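Local coordinates for benzoylformate Decarboxylase (Polynucleobacter necessarius, PDB 4K9Q), which probably decarboxylates benzoylformate to benzaldehyde and carbon dioxide, using bound thiamine diphosphate and a magnesium ion, at residues I53-S58 with Y86-P91; W122-Y127 with Y143-Q148; M147-G152 with V295-N300; S206-S211 with S313-F318; A272-Y277 with S303-G308. One frame throughout, in Å; residues are numbered along the deposited sequence.

Contact 1. Residues I53-S58 with Y86-P91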
# COMPACT_ATOMS: atom_id res chain seq x y z
N ILE A 53 18.97 -16.08 10.77
CA ILE A 53 20.40 -16.12 11.09
C ILE A 53 20.93 -14.69 11.25
O ILE A 53 21.62 -14.36 12.23
CB ILE A 53 21.18 -16.87 9.99
CG1 ILE A 53 20.81 -18.35 10.02
CG2 ILE A 53 22.69 -16.70 10.18
CD1 ILE A 53 21.35 -19.13 8.81
N ALA A 54 20.62 -13.83 10.29
CA ALA A 54 21.02 -12.43 10.37
C ALA A 54 20.46 -11.75 11.62
O ALA A 54 21.15 -10.96 12.27
CB ALA A 54 20.60 -11.68 9.10
N ASP A 55 19.21 -12.05 11.95
CA ASP A 55 18.54 -11.49 13.12
C ASP A 55 19.32 -11.89 14.39
O ASP A 55 19.73 -11.03 15.17
CB ASP A 55 17.09 -12.00 13.16
CG ASP A 55 16.21 -11.24 14.15
OD1 ASP A 55 16.74 -10.55 15.04
OD2 ASP A 55 14.97 -11.37 14.04
N GLY A 56 19.55 -13.19 14.56
CA GLY A 56 20.33 -13.66 15.70
C GLY A 56 21.70 -12.99 15.80
O GLY A 56 22.11 -12.54 16.88
N LEU A 57 22.42 -12.92 14.68
CA LEU A 57 23.73 -12.27 14.66
C LEU A 57 23.62 -10.78 15.03
O LEU A 57 24.37 -10.29 15.88
CB LEU A 57 24.40 -12.43 13.30
CG LEU A 57 25.81 -11.85 13.18
CD1 LEU A 57 26.72 -12.44 14.26
CD2 LEU A 57 26.36 -12.13 11.79
N SER A 58 22.69 -10.08 14.41
CA SER A 58 22.49 -8.65 14.70
C SER A 58 22.14 -8.41 16.18
O SER A 58 22.57 -7.42 16.77
CB SER A 58 21.42 -8.07 13.77
OG SER A 58 21.11 -6.73 14.14
N TYR A 86 11.07 -7.50 12.55
CA TYR A 86 10.43 -6.23 12.82
C TYR A 86 9.95 -6.17 14.27
O TYR A 86 10.19 -5.19 14.97
CB TYR A 86 9.25 -6.03 11.86
CG TYR A 86 8.60 -4.68 11.95
CD1 TYR A 86 7.54 -4.45 12.83
CD2 TYR A 86 9.03 -3.62 11.13
CE1 TYR A 86 6.92 -3.20 12.90
CE2 TYR A 86 8.42 -2.37 11.21
CZ TYR A 86 7.37 -2.17 12.09
OH TYR A 86 6.77 -0.94 12.16
N GLN A 87 9.28 -7.22 14.74
CA GLN A 87 8.76 -7.21 16.11
C GLN A 87 9.87 -7.37 17.16
O GLN A 87 9.73 -6.90 18.29
CB GLN A 87 7.63 -8.24 16.27
CG GLN A 87 6.43 -7.89 15.37
CD GLN A 87 5.16 -8.63 15.70
OE1 GLN A 87 5.19 -9.79 16.12
NE2 GLN A 87 4.02 -7.96 15.51
N ASN A 88 10.98 -7.99 16.77
CA ASN A 88 12.19 -8.09 17.60
C ASN A 88 12.92 -6.74 17.69
O ASN A 88 13.82 -6.56 18.52
CB ASN A 88 13.18 -9.10 17.00
CG ASN A 88 12.82 -10.55 17.27
OD1 ASN A 88 11.97 -10.87 18.12
ND2 ASN A 88 13.47 -11.46 16.54
N LYS A 89 12.55 -5.82 16.80
CA LYS A 89 13.23 -4.52 16.66
C LYS A 89 14.71 -4.65 16.27
O LYS A 89 15.57 -3.94 16.79
CB LYS A 89 13.04 -3.67 17.91
CG LYS A 89 11.60 -3.17 18.04
CD LYS A 89 11.39 -2.19 19.18
CE LYS A 89 11.41 -2.88 20.54
NZ LYS A 89 10.67 -2.03 21.53
N THR A 90 14.99 -5.56 15.34
CA THR A 90 16.37 -5.82 14.93
C THR A 90 16.68 -5.00 13.69
O THR A 90 15.93 -5.03 12.73
CB THR A 90 16.56 -7.30 14.59
OG1 THR A 90 16.08 -8.10 15.67
CG2 THR A 90 18.04 -7.61 14.31
N PRO A 91 17.79 -4.26 13.72
CA PRO A 91 18.12 -3.34 12.62
C PRO A 91 18.76 -4.03 11.40
O PRO A 91 19.87 -3.66 11.01
CB PRO A 91 19.10 -2.37 13.28
CG PRO A 91 19.78 -3.18 14.34
CD PRO A 91 18.74 -4.15 14.85
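The carboxylate of D55 and the side-chain amide of N88 are the flat groups here, turned 61° against each other. T90 OG1 stands above the carboxylate plane beside OD1, whereas N88 ND2 comes to OD2 on its syn side, also somewhat out of plane. From the amide's side the bond lies almost in plane, so an N-H is aimed at the oxygen. This junction belongs to the N-terminal thiamine diphosphate-binding domain, where helix 79-88 ends in a Schellman motif: K89, with a phi of 61°, turns the chain and brings T90 and P91 up to helix 47-61.

D55 suits its buried place because each oxygen can take its own donor across the contact. T90 OG1 donates to OD1 at 2.6 Å, and N88 ND2 to OD2 at 2.9 Å. D55 CG lies anti to the backbone N (chi1 -167°), on the way to the donors of N88 and T90. Q59 NE2 adds a second bond to OD1 and W402 NE1 a second to OD2, and four such donors would be expected to stabilise a negative charge. N88 works through both ends of its amide, OD1 accepting from A396 N; its side chain is about 13 Å from a bound thiamine diphosphate.

One turn on, S58 is small enough to let T90 and P91 approach helix 47-61. Its hydroxyl, which hydrogen-bonds K63 O, lies beside threonine and proline carbons: OG is 3.6 Å from P91 CD, and closer still to the T90 methyl, with 3.2 Å between S58 OG and T90 CG2.

Contact 2. Residues W122-Y127 with Y143-Q148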
# COMPACT_ATOMS: atom_id res chain seq x y z
N TRP A 122 5.98 -4.67 7.17
CA TRP A 122 6.97 -5.20 8.11
C TRP A 122 8.39 -4.67 7.95
O TRP A 122 9.35 -5.34 8.30
CB TRP A 122 6.94 -6.72 8.08
CG TRP A 122 5.58 -7.24 8.46
CD1 TRP A 122 4.67 -7.85 7.64
CD2 TRP A 122 4.97 -7.16 9.75
NE1 TRP A 122 3.54 -8.17 8.35
CE2 TRP A 122 3.69 -7.75 9.64
CE3 TRP A 122 5.37 -6.64 10.98
CZ2 TRP A 122 2.82 -7.86 10.73
CZ3 TRP A 122 4.51 -6.74 12.06
CH2 TRP A 122 3.25 -7.35 11.93
N VAL A 123 8.51 -3.44 7.45
CA VAL A 123 9.79 -2.73 7.43
C VAL A 123 9.59 -1.27 7.80
O VAL A 123 8.50 -0.71 7.64
CB VAL A 123 10.49 -2.83 6.05
CG1 VAL A 123 10.98 -4.25 5.81
CG2 VAL A 123 9.57 -2.39 4.92
N LYS A 124 10.64 -0.64 8.31
CA LYS A 124 10.58 0.78 8.65
C LYS A 124 10.63 1.66 7.41
O LYS A 124 10.17 2.82 7.42
CB LYS A 124 11.72 1.15 9.60
CG LYS A 124 11.62 0.48 10.97
CD LYS A 124 12.74 0.95 11.88
CE LYS A 124 12.64 2.44 12.19
NZ LYS A 124 13.65 2.84 13.21
N TRP A 125 11.17 1.11 6.33
CA TRP A 125 11.40 1.83 5.09
C TRP A 125 11.66 0.80 4.00
O TRP A 125 12.31 -0.22 4.24
CB TRP A 125 12.61 2.75 5.23
CG TRP A 125 12.89 3.63 4.01
CD1 TRP A 125 12.02 4.47 3.37
CD2 TRP A 125 14.15 3.76 3.33
NE1 TRP A 125 12.66 5.10 2.32
CE2 TRP A 125 13.96 4.69 2.28
CE3 TRP A 125 15.41 3.18 3.50
CZ2 TRP A 125 14.99 5.05 1.40
CZ3 TRP A 125 16.43 3.53 2.63
CH2 TRP A 125 16.21 4.46 1.59
N SER A 126 11.14 1.07 2.81
CA SER A 126 11.39 0.21 1.66
C SER A 126 11.60 1.10 0.44
O SER A 126 10.89 2.08 0.22
CB SER A 126 10.22 -0.76 1.44
OG SER A 126 9.01 -0.05 1.23
N TYR A 127 12.61 0.76 -0.35
CA TYR A 127 13.05 1.68 -1.40
C TYR A 127 13.75 0.99 -2.55
O TYR A 127 14.47 0.01 -2.36
CB TYR A 127 14.03 2.68 -0.77
CG TYR A 127 14.27 3.96 -1.51
CD1 TYR A 127 13.24 4.89 -1.69
CD2 TYR A 127 15.53 4.29 -1.98
CE1 TYR A 127 13.47 6.09 -2.34
CE2 TYR A 127 15.77 5.49 -2.63
CZ TYR A 127 14.74 6.38 -2.81
OH TYR A 127 14.98 7.58 -3.46
N TYR A 143 20.78 2.30 6.75
CA TYR A 143 21.44 2.15 8.05
C TYR A 143 20.85 3.13 9.07
O TYR A 143 20.53 2.73 10.19
CB TYR A 143 22.95 2.39 7.90
CG TYR A 143 23.74 2.29 9.19
CD1 TYR A 143 23.73 3.33 10.12
CD2 TYR A 143 24.52 1.17 9.47
CE1 TYR A 143 24.44 3.24 11.30
CE2 TYR A 143 25.23 1.08 10.65
CZ TYR A 143 25.19 2.11 11.56
OH TYR A 143 25.92 2.01 12.73
N ALA A 144 20.73 4.39 8.68
CA ALA A 144 20.22 5.44 9.57
C ALA A 144 18.81 5.12 10.03
O ALA A 144 18.49 5.25 11.21
CB ALA A 144 20.25 6.78 8.88
N THR A 145 17.97 4.70 9.09
CA THR A 145 16.57 4.40 9.42
C THR A 145 16.48 3.22 10.38
O THR A 145 15.72 3.24 11.35
CB THR A 145 15.76 4.11 8.16
OG1 THR A 145 15.82 5.25 7.28
CG2 THR A 145 14.31 3.80 8.52
N ALA A 146 17.27 2.19 10.10
CA ALA A 146 17.24 0.97 10.91
C ALA A 146 17.74 1.19 12.33
O ALA A 146 17.22 0.61 13.28
CB ALA A 146 18.05 -0.14 10.23
N MET A 147 18.77 2.03 12.48
CA MET A 147 19.48 2.16 13.74
C MET A 147 18.90 3.17 14.73
O MET A 147 19.23 3.14 15.93
CB MET A 147 20.96 2.45 13.48
CG MET A 147 21.70 1.20 12.97
SD MET A 147 21.83 -0.08 14.22
CE MET A 147 23.23 0.53 15.17
N GLN A 148 18.05 4.08 14.25
CA GLN A 148 17.34 4.99 15.13
C GLN A 148 16.20 4.30 15.85
O GLN A 148 15.53 3.42 15.29
CB GLN A 148 16.85 6.22 14.36
CG GLN A 148 18.01 6.99 13.76
CD GLN A 148 17.58 8.20 12.96
OE1 GLN A 148 18.23 9.25 13.03
NE2 GLN A 148 16.49 8.08 12.20
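K124 and T145 supply the polar part of this contact. K124 NZ donates to T145 O at 2.8 Å, approaching nearly along the C=O axis, with a C=O...N angle of 167°. Q148 O is just as near, 2.9 Å from K124 NZ, but the angle there is too poor for a hydrogen bond. P150 O is a further acceptor of the ammonium. A lysine suits this place because carbonyls gather where helix 135-147 runs out, and its positive charge would probably be favoured by the negative end of the helix dipole. The side chain is bent rather than extended: chi3, at 64°, turns CE in toward T145 O, and the two are 3.3 Å apart.

These residues lie within a beta-alpha-beta unit made of strand 126-127, helix 135-147 and strand 154-159. The two strands are parallel neighbours, with 126-127 the outermost of the sheet within this chain, and the contact ties the chain leading into the first strand to the last turns of the connecting helix.

Apolar packing is carried by the methyl of T145. Its CG2 touches K124 CB at 3.9 Å and W125 CB at 3.8 Å, so one small branch fills the angle between two successive side chains. The other branch, OG1, hydrogen-bonds R141 O, which gives the hydroxyl a partner in its own helix while the methyl packs on K124 and W125. The W125 ring also packs on R141 and A142, and Y127 CB lies 3.3 Å above one of its faces, toward the rim.

Contact 3. Residues M147-G152 with V295-N300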
# COMPACT_ATOMS: atom_id res chain seq x y z
N MET A 147 18.77 2.03 12.48
CA MET A 147 19.48 2.16 13.74
C MET A 147 18.90 3.17 14.73
O MET A 147 19.23 3.14 15.93
CB MET A 147 20.96 2.45 13.48
CG MET A 147 21.70 1.20 12.97
SD MET A 147 21.83 -0.08 14.22
CE MET A 147 23.23 0.53 15.17
N GLN A 148 18.05 4.08 14.25
CA GLN A 148 17.34 4.99 15.13
C GLN A 148 16.20 4.30 15.85
O GLN A 148 15.53 3.42 15.29
CB GLN A 148 16.85 6.22 14.36
CG GLN A 148 18.01 6.99 13.76
CD GLN A 148 17.58 8.20 12.96
OE1 GLN A 148 18.23 9.25 13.03
NE2 GLN A 148 16.49 8.08 12.20
N GLN A 149 15.99 4.67 17.10
CA GLN A 149 14.98 4.03 17.94
C GLN A 149 13.59 4.42 17.45
O GLN A 149 13.37 5.56 17.04
CB GLN A 149 15.19 4.51 19.37
CG GLN A 149 14.72 3.56 20.43
CD GLN A 149 15.38 3.85 21.76
OE1 GLN A 149 15.16 4.91 22.35
NE2 GLN A 149 16.20 2.91 22.24
N PRO A 150 12.63 3.47 17.45
CA PRO A 150 12.75 2.04 17.78
C PRO A 150 13.39 1.34 16.59
O PRO A 150 12.93 1.50 15.45
CB PRO A 150 11.30 1.60 17.94
CG PRO A 150 10.53 2.49 17.03
CD PRO A 150 11.25 3.83 17.06
N GLN A 151 14.46 0.58 16.83
CA GLN A 151 15.18 -0.04 15.74
C GLN A 151 14.34 -1.09 15.00
O GLN A 151 13.35 -1.61 15.54
CB GLN A 151 16.51 -0.62 16.23
CG GLN A 151 17.42 0.43 16.88
CD GLN A 151 18.76 -0.14 17.30
OE1 GLN A 151 18.87 -1.31 17.67
NE2 GLN A 151 19.80 0.69 17.24
N GLY A 152 14.72 -1.39 13.77
CA GLY A 152 13.95 -2.33 12.97
C GLY A 152 14.47 -2.47 11.56
O GLY A 152 15.35 -1.70 11.14
N VAL A 295 6.43 2.57 30.12
CA VAL A 295 7.56 3.13 29.37
C VAL A 295 7.90 2.15 28.26
O VAL A 295 8.06 0.96 28.53
CB VAL A 295 8.81 3.29 30.27
CG1 VAL A 295 10.05 3.66 29.44
CG2 VAL A 295 8.56 4.32 31.37
N SER A 296 7.96 2.63 27.02
CA SER A 296 8.41 1.81 25.90
C SER A 296 9.29 2.67 25.01
O SER A 296 9.10 3.89 24.97
CB SER A 296 7.22 1.27 25.09
OG SER A 296 7.65 0.59 23.92
N ASP A 297 10.23 2.06 24.30
CA ASP A 297 11.05 2.84 23.38
C ASP A 297 10.38 3.00 22.00
O ASP A 297 10.91 3.65 21.11
CB ASP A 297 12.47 2.27 23.27
CG ASP A 297 12.50 0.88 22.65
OD1 ASP A 297 11.69 0.61 21.73
OD2 ASP A 297 13.36 0.07 23.08
N ASP A 298 9.19 2.41 21.86
CA ASP A 298 8.48 2.35 20.58
C ASP A 298 7.13 3.06 20.68
O ASP A 298 6.22 2.57 21.35
CB ASP A 298 8.25 0.87 20.24
CG ASP A 298 7.59 0.66 18.90
OD1 ASP A 298 7.23 1.65 18.22
OD2 ASP A 298 7.42 -0.53 18.52
N PRO A 299 6.99 4.23 20.03
CA PRO A 299 5.71 4.95 20.09
C PRO A 299 4.53 4.09 19.62
O PRO A 299 3.39 4.34 20.01
CB PRO A 299 5.94 6.14 19.14
CG PRO A 299 7.43 6.34 19.12
CD PRO A 299 7.99 4.92 19.19
N ASN A 300 4.78 3.09 18.78
CA ASN A 300 3.69 2.20 18.36
C ASN A 300 3.10 1.46 19.56
O ASN A 300 1.88 1.32 19.67
CB ASN A 300 4.17 1.21 17.29
CG ASN A 300 3.07 0.24 16.87
OD1 ASN A 300 3.10 -0.94 17.24
ND2 ASN A 300 2.11 0.73 16.10
O HOH W 1 12.58 5.94 22.01
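Q149 and P150, in the loop between helix 135-147 and strand 154-159, pack on D297, D298 and P299 just where strand 291-296 gives way to helix 299-303. The side chains of Q149 and D297 cross at about a right angle, and their amide and carboxylate planes are stacked, only 15° apart. The closest approach is of Q149 CD to D297 CB, 3.6 Å. Water 1 joins the same two residues, donating to Q149 OE1 at 2.8 Å and to D297 O at 3.0 Å. Glutamine suits the spot because its amide also has partners at both its oxygen and its nitrogen: OE1 accepts from Q180 N and NE2 donates to D314 OD1. The carboxylate of D297 has its own strong partner, OD1 forming a salt bridge with K89 NZ.

The turn on the 295-300 side is that of a strand-to-helix connection in the Rossmann-like central domain. S296 OG accepts from D298 N in an ST turn, and D298 then takes the N-cap position, its OD1 accepting from N300 N at 2.9 Å from above the carboxylate plane.

P150, preceded by a cis peptide bond, lays its ring across this cap. Its CG sits 3.6 Å from D298 OD1. P150 and P299 reach toward each other tip to tip, with 4.0 Å between P150 CD and P299 CD.

Contact 4. Residues S206-S211 with S313-F318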
# COMPACT_ATOMS: atom_id res chain seq x y z
N SER A 206 11.38 -6.69 27.35
CA SER A 206 12.67 -6.92 26.73
C SER A 206 13.42 -5.70 26.17
O SER A 206 14.56 -5.85 25.74
CB SER A 206 12.55 -8.01 25.67
OG SER A 206 12.12 -9.20 26.31
N ASP A 207 12.81 -4.52 26.20
CA ASP A 207 13.57 -3.30 25.85
C ASP A 207 14.77 -3.20 26.79
O ASP A 207 15.83 -2.70 26.41
CB ASP A 207 12.73 -2.03 26.00
CG ASP A 207 11.63 -1.89 24.96
OD1 ASP A 207 11.51 -2.75 24.05
OD2 ASP A 207 10.87 -0.88 25.05
N ILE A 208 14.59 -3.69 28.02
CA ILE A 208 15.65 -3.66 29.01
C ILE A 208 16.84 -4.52 28.56
O ILE A 208 18.00 -4.16 28.78
CB ILE A 208 15.12 -4.11 30.40
CG1 ILE A 208 14.20 -3.02 30.97
CG2 ILE A 208 16.27 -4.43 31.37
CD1 ILE A 208 13.35 -3.52 32.13
N ALA A 209 16.56 -5.63 27.90
CA ALA A 209 17.61 -6.50 27.40
C ALA A 209 18.36 -5.81 26.27
O ALA A 209 19.58 -5.70 26.30
CB ALA A 209 17.03 -7.84 26.94
N ARG A 210 17.61 -5.34 25.27
CA ARG A 210 18.21 -4.71 24.09
C ARG A 210 19.04 -3.49 24.46
O ARG A 210 20.13 -3.29 23.92
CB ARG A 210 17.13 -4.34 23.05
CG ARG A 210 16.63 -5.52 22.21
CD ARG A 210 15.51 -5.09 21.27
NE ARG A 210 14.26 -4.79 21.98
CZ ARG A 210 13.35 -5.71 22.29
NH1 ARG A 210 13.53 -6.98 21.93
NH2 ARG A 210 12.24 -5.35 22.94
N SER A 211 18.52 -2.68 25.39
CA SER A 211 19.17 -1.42 25.76
C SER A 211 20.26 -1.58 26.80
O SER A 211 20.84 -0.59 27.26
CB SER A 211 18.13 -0.41 26.26
OG SER A 211 17.55 -0.86 27.48
N SER A 313 10.51 6.23 25.72
CA SER A 313 11.90 6.38 26.14
C SER A 313 12.66 5.07 26.01
O SER A 313 12.10 3.99 26.22
CB SER A 313 11.97 6.82 27.60
OG SER A 313 13.31 6.95 28.03
N ASP A 314 13.94 5.18 25.69
CA ASP A 314 14.87 4.09 25.89
C ASP A 314 14.76 3.63 27.35
O ASP A 314 14.68 4.45 28.26
CB ASP A 314 16.30 4.56 25.62
CG ASP A 314 17.32 3.46 25.78
OD1 ASP A 314 17.54 2.71 24.79
OD2 ASP A 314 17.92 3.34 26.87
N SER A 315 14.74 2.32 27.57
CA SER A 315 14.57 1.81 28.93
C SER A 315 15.71 2.22 29.86
O SER A 315 15.48 2.58 31.01
CB SER A 315 14.47 0.28 28.91
OG SER A 315 13.14 -0.12 28.67
N LYS A 316 16.93 2.15 29.36
CA LYS A 316 18.08 2.50 30.19
C LYS A 316 18.03 3.97 30.60
O LYS A 316 18.19 4.30 31.78
CB LYS A 316 19.40 2.18 29.47
CG LYS A 316 20.60 2.20 30.41
CD LYS A 316 21.87 1.77 29.72
CE LYS A 316 23.02 1.77 30.71
NZ LYS A 316 24.33 1.53 30.05
N LEU A 317 17.78 4.84 29.63
CA LEU A 317 17.71 6.27 29.91
C LEU A 317 16.61 6.57 30.93
O LEU A 317 16.81 7.37 31.85
CB LEU A 317 17.51 7.06 28.63
CG LEU A 317 18.71 6.96 27.69
CD1 LEU A 317 18.52 7.84 26.48
CD2 LEU A 317 19.98 7.33 28.42
N PHE A 318 15.46 5.92 30.79
CA PHE A 318 14.39 6.13 31.77
C PHE A 318 14.77 5.65 33.16
O PHE A 318 14.57 6.36 34.14
CB PHE A 318 13.08 5.47 31.38
CG PHE A 318 12.04 5.56 32.46
CD1 PHE A 318 11.28 6.71 32.61
CD2 PHE A 318 11.88 4.53 33.37
CE1 PHE A 318 10.34 6.82 33.63
CE2 PHE A 318 10.96 4.62 34.39
CZ PHE A 318 10.19 5.77 34.52
O HOH W 2 11.65 1.13 26.88
O HOH W 3 20.93 1.97 26.08
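S315 directs its hydroxyl at D207: S315 OG is 3.3 Å from D207 CB, with I208 CG1 alongside. Serine is small enough to let the two helix ends come together, and its OG donates to water 2 at 2.6 Å. The same water donates to D207 OD2 and S313 O, so it links both segments.

S211 faces S315 and D314, with S211 CB 3.5 Å from D314 OD1. In the conformer given, one of two, its OG lies between the backbone N and carbonyl carbon (chi1 66°), 3.6 Å from S315 CB, and donates to D207 O at 2.7 Å. That carbonyl also accepts from S211 N, the two donors coming from opposite faces of its plane.

The charged groups have further partners. D207 OD1 uses its anti lone pair for a salt bridge in the guanidinium plane of R210, 2.9 Å from NH2, and also pairs with K89. D314 caps the second helix, OD2 accepting from L317 N at 3.1 Å, while Q149 NE2 binds OD1. K316 runs extended past S211, its CD 3.6 Å from S211 O.

Both helices follow parallel strands, 201-204 and 309-312, of a sheet ordered 3-2-1-4-5-6, and such meetings of helix ends beyond the strands' carboxyl ends belong to the Rossmann-like fold of this central domain.

Contact 5. Residues A272-Y277 with S303-G308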
# COMPACT_ATOMS: atom_id res chain seq x y z
N ALA A 272 8.01 -2.76 27.76
CA ALA A 272 7.10 -3.78 27.26
C ALA A 272 5.83 -3.19 26.67
O ALA A 272 5.40 -2.11 27.07
CB ALA A 272 6.72 -4.72 28.40
N PRO A 273 5.20 -3.94 25.76
CA PRO A 273 3.82 -3.67 25.37
C PRO A 273 2.89 -3.80 26.58
O PRO A 273 3.19 -4.52 27.54
CB PRO A 273 3.49 -4.80 24.38
CG PRO A 273 4.82 -5.37 23.97
CD PRO A 273 5.74 -5.16 25.13
N VAL A 274 1.76 -3.13 26.51
CA VAL A 274 0.73 -3.28 27.53
C VAL A 274 -0.56 -3.72 26.83
O VAL A 274 -1.30 -2.87 26.33
CB VAL A 274 0.52 -1.95 28.31
CG1 VAL A 274 -0.73 -2.01 29.20
CG2 VAL A 274 1.73 -1.65 29.17
N PHE A 275 -0.80 -5.03 26.72
CA PHE A 275 0.13 -6.10 27.05
C PHE A 275 0.15 -7.08 25.88
O PHE A 275 -0.79 -7.11 25.07
CB PHE A 275 -0.34 -6.89 28.28
CG PHE A 275 -0.10 -6.20 29.58
CD1 PHE A 275 1.19 -6.06 30.07
CD2 PHE A 275 -1.17 -5.72 30.33
CE1 PHE A 275 1.42 -5.44 31.29
CE2 PHE A 275 -0.95 -5.10 31.55
CZ PHE A 275 0.35 -4.96 32.03
N ARG A 276 1.18 -7.92 25.82
CA ARG A 276 1.31 -8.91 24.76
C ARG A 276 0.48 -10.15 25.09
O ARG A 276 1.01 -11.22 25.42
CB ARG A 276 2.79 -9.25 24.51
CG ARG A 276 3.02 -10.14 23.30
CD ARG A 276 4.51 -10.27 23.06
NE ARG A 276 5.05 -9.05 22.47
CZ ARG A 276 6.34 -8.74 22.46
NH1 ARG A 276 7.22 -9.57 23.02
NH2 ARG A 276 6.75 -7.61 21.90
N TYR A 277 -0.83 -9.98 25.02
CA TYR A 277 -1.76 -11.07 25.29
C TYR A 277 -1.76 -12.09 24.15
O TYR A 277 -1.32 -11.80 23.04
CB TYR A 277 -3.18 -10.53 25.43
CG TYR A 277 -3.40 -9.56 26.57
CD1 TYR A 277 -3.20 -9.94 27.89
CD2 TYR A 277 -3.89 -8.28 26.32
CE1 TYR A 277 -3.46 -9.05 28.94
CE2 TYR A 277 -4.15 -7.39 27.36
CZ TYR A 277 -3.93 -7.79 28.66
OH TYR A 277 -4.20 -6.91 29.70
N SER A 303 1.13 3.78 21.77
CA SER A 303 -0.07 4.29 21.09
C SER A 303 -1.26 3.34 21.18
O SER A 303 -2.41 3.78 21.09
CB SER A 303 0.22 4.63 19.62
OG SER A 303 0.25 3.47 18.80
N LYS A 304 -0.98 2.05 21.37
CA LYS A 304 -2.04 1.03 21.32
C LYS A 304 -2.23 0.27 22.64
O LYS A 304 -2.94 -0.75 22.67
CB LYS A 304 -1.77 0.05 20.17
CG LYS A 304 -0.57 -0.85 20.36
CD LYS A 304 -0.21 -1.54 19.05
CE LYS A 304 0.82 -2.62 19.26
NZ LYS A 304 1.43 -3.05 17.96
N ALA A 305 -1.62 0.76 23.72
CA ALA A 305 -1.76 0.15 25.04
C ALA A 305 -3.24 0.03 25.45
O ALA A 305 -4.06 0.88 25.10
CB ALA A 305 -0.98 0.94 26.09
N VAL A 306 -3.57 -1.01 26.22
CA VAL A 306 -4.97 -1.20 26.63
C VAL A 306 -5.37 -0.25 27.76
O VAL A 306 -6.55 0.04 27.96
CB VAL A 306 -5.24 -2.66 27.05
CG1 VAL A 306 -5.16 -3.60 25.84
CG2 VAL A 306 -4.27 -3.11 28.13
N VAL A 307 -4.38 0.25 28.50
CA VAL A 307 -4.64 1.05 29.68
C VAL A 307 -3.39 1.84 30.04
O VAL A 307 -2.28 1.46 29.66
CB VAL A 307 -5.02 0.15 30.88
CG1 VAL A 307 -3.80 -0.64 31.38
CG2 VAL A 307 -5.63 0.96 32.01
N GLY A 308 -3.57 2.95 30.76
CA GLY A 308 -2.46 3.57 31.47
C GLY A 308 -1.96 4.91 30.98
O GLY A 308 -2.42 5.44 29.96
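V274 holds CG1 anti to its backbone N (chi1 169°), and V306 holds CG2 between its backbone N and carbonyl carbon; these two settings bring the methyls together, V274 CG1 lying 3.9 Å from V306 CG2. The side chains cross at a slant. The same CG1 meets V307 CG1 at 4.0 Å, and V274 CB rests on A305 CB at 3.9 Å, so one branched residue packs against three successive ones. Valine and alanine suit this place: they are apolar and short enough to allow the two backbones to come near.

At the backbone, V306 N donates to V274 O at 2.9 Å, a fairly straight bond with an N-H...O angle of 157°. A305 CA adds a CA-H...O contact to the same oxygen at 3.3 Å. The one carbonyl is therefore approached from two consecutive residues, although neither segment is a regular strand.

The peptide bond between V274 and F275 is cis. The F275 ring lies beneath V274, whose CG1 is 3.8 Å above one face and toward the rim. R276 then forms the centre of an inverse gamma turn, which leads the chain to Y277. The ring of Y277 receives V306 CG1 at its edge, near its plane, with 4.2 Å between Y277 CE2 and V306 CG1.

The two loops belong to the central domain, one following strand 266-270 and the other preceding strand 309-312. V274 and A305 pack on Q294, while F275 and V307 pack on L292, both of the intervening strand 291-296, and helix 254-260 meets F275 and Y277.

K89, at the turn of contact 1, connects the N-terminal domain with the central one: its NZ forms salt bridges with D207 OD1 of contact 4 at 2.7 Å and D297 OD1 of contact 3 at 2.8 Å. Contacts 2 and 3 share M147 and Q148, and G152 N probably bonds A146 O. Contacts 3 and 4, with centres about 10 Å apart, are joined by a probable backbone hydrogen bond from S313 N to S296 O. Contacts 3 and 5 cross along the chain, segment 295-300 lying shortly before 303-308. Contact 1 lies nearest the cofactor site, with the side chain of N88 about 9 Å from G398, which binds thiamine diphosphate; contacts 2 to 5 lie away from the cofactor and metal sites.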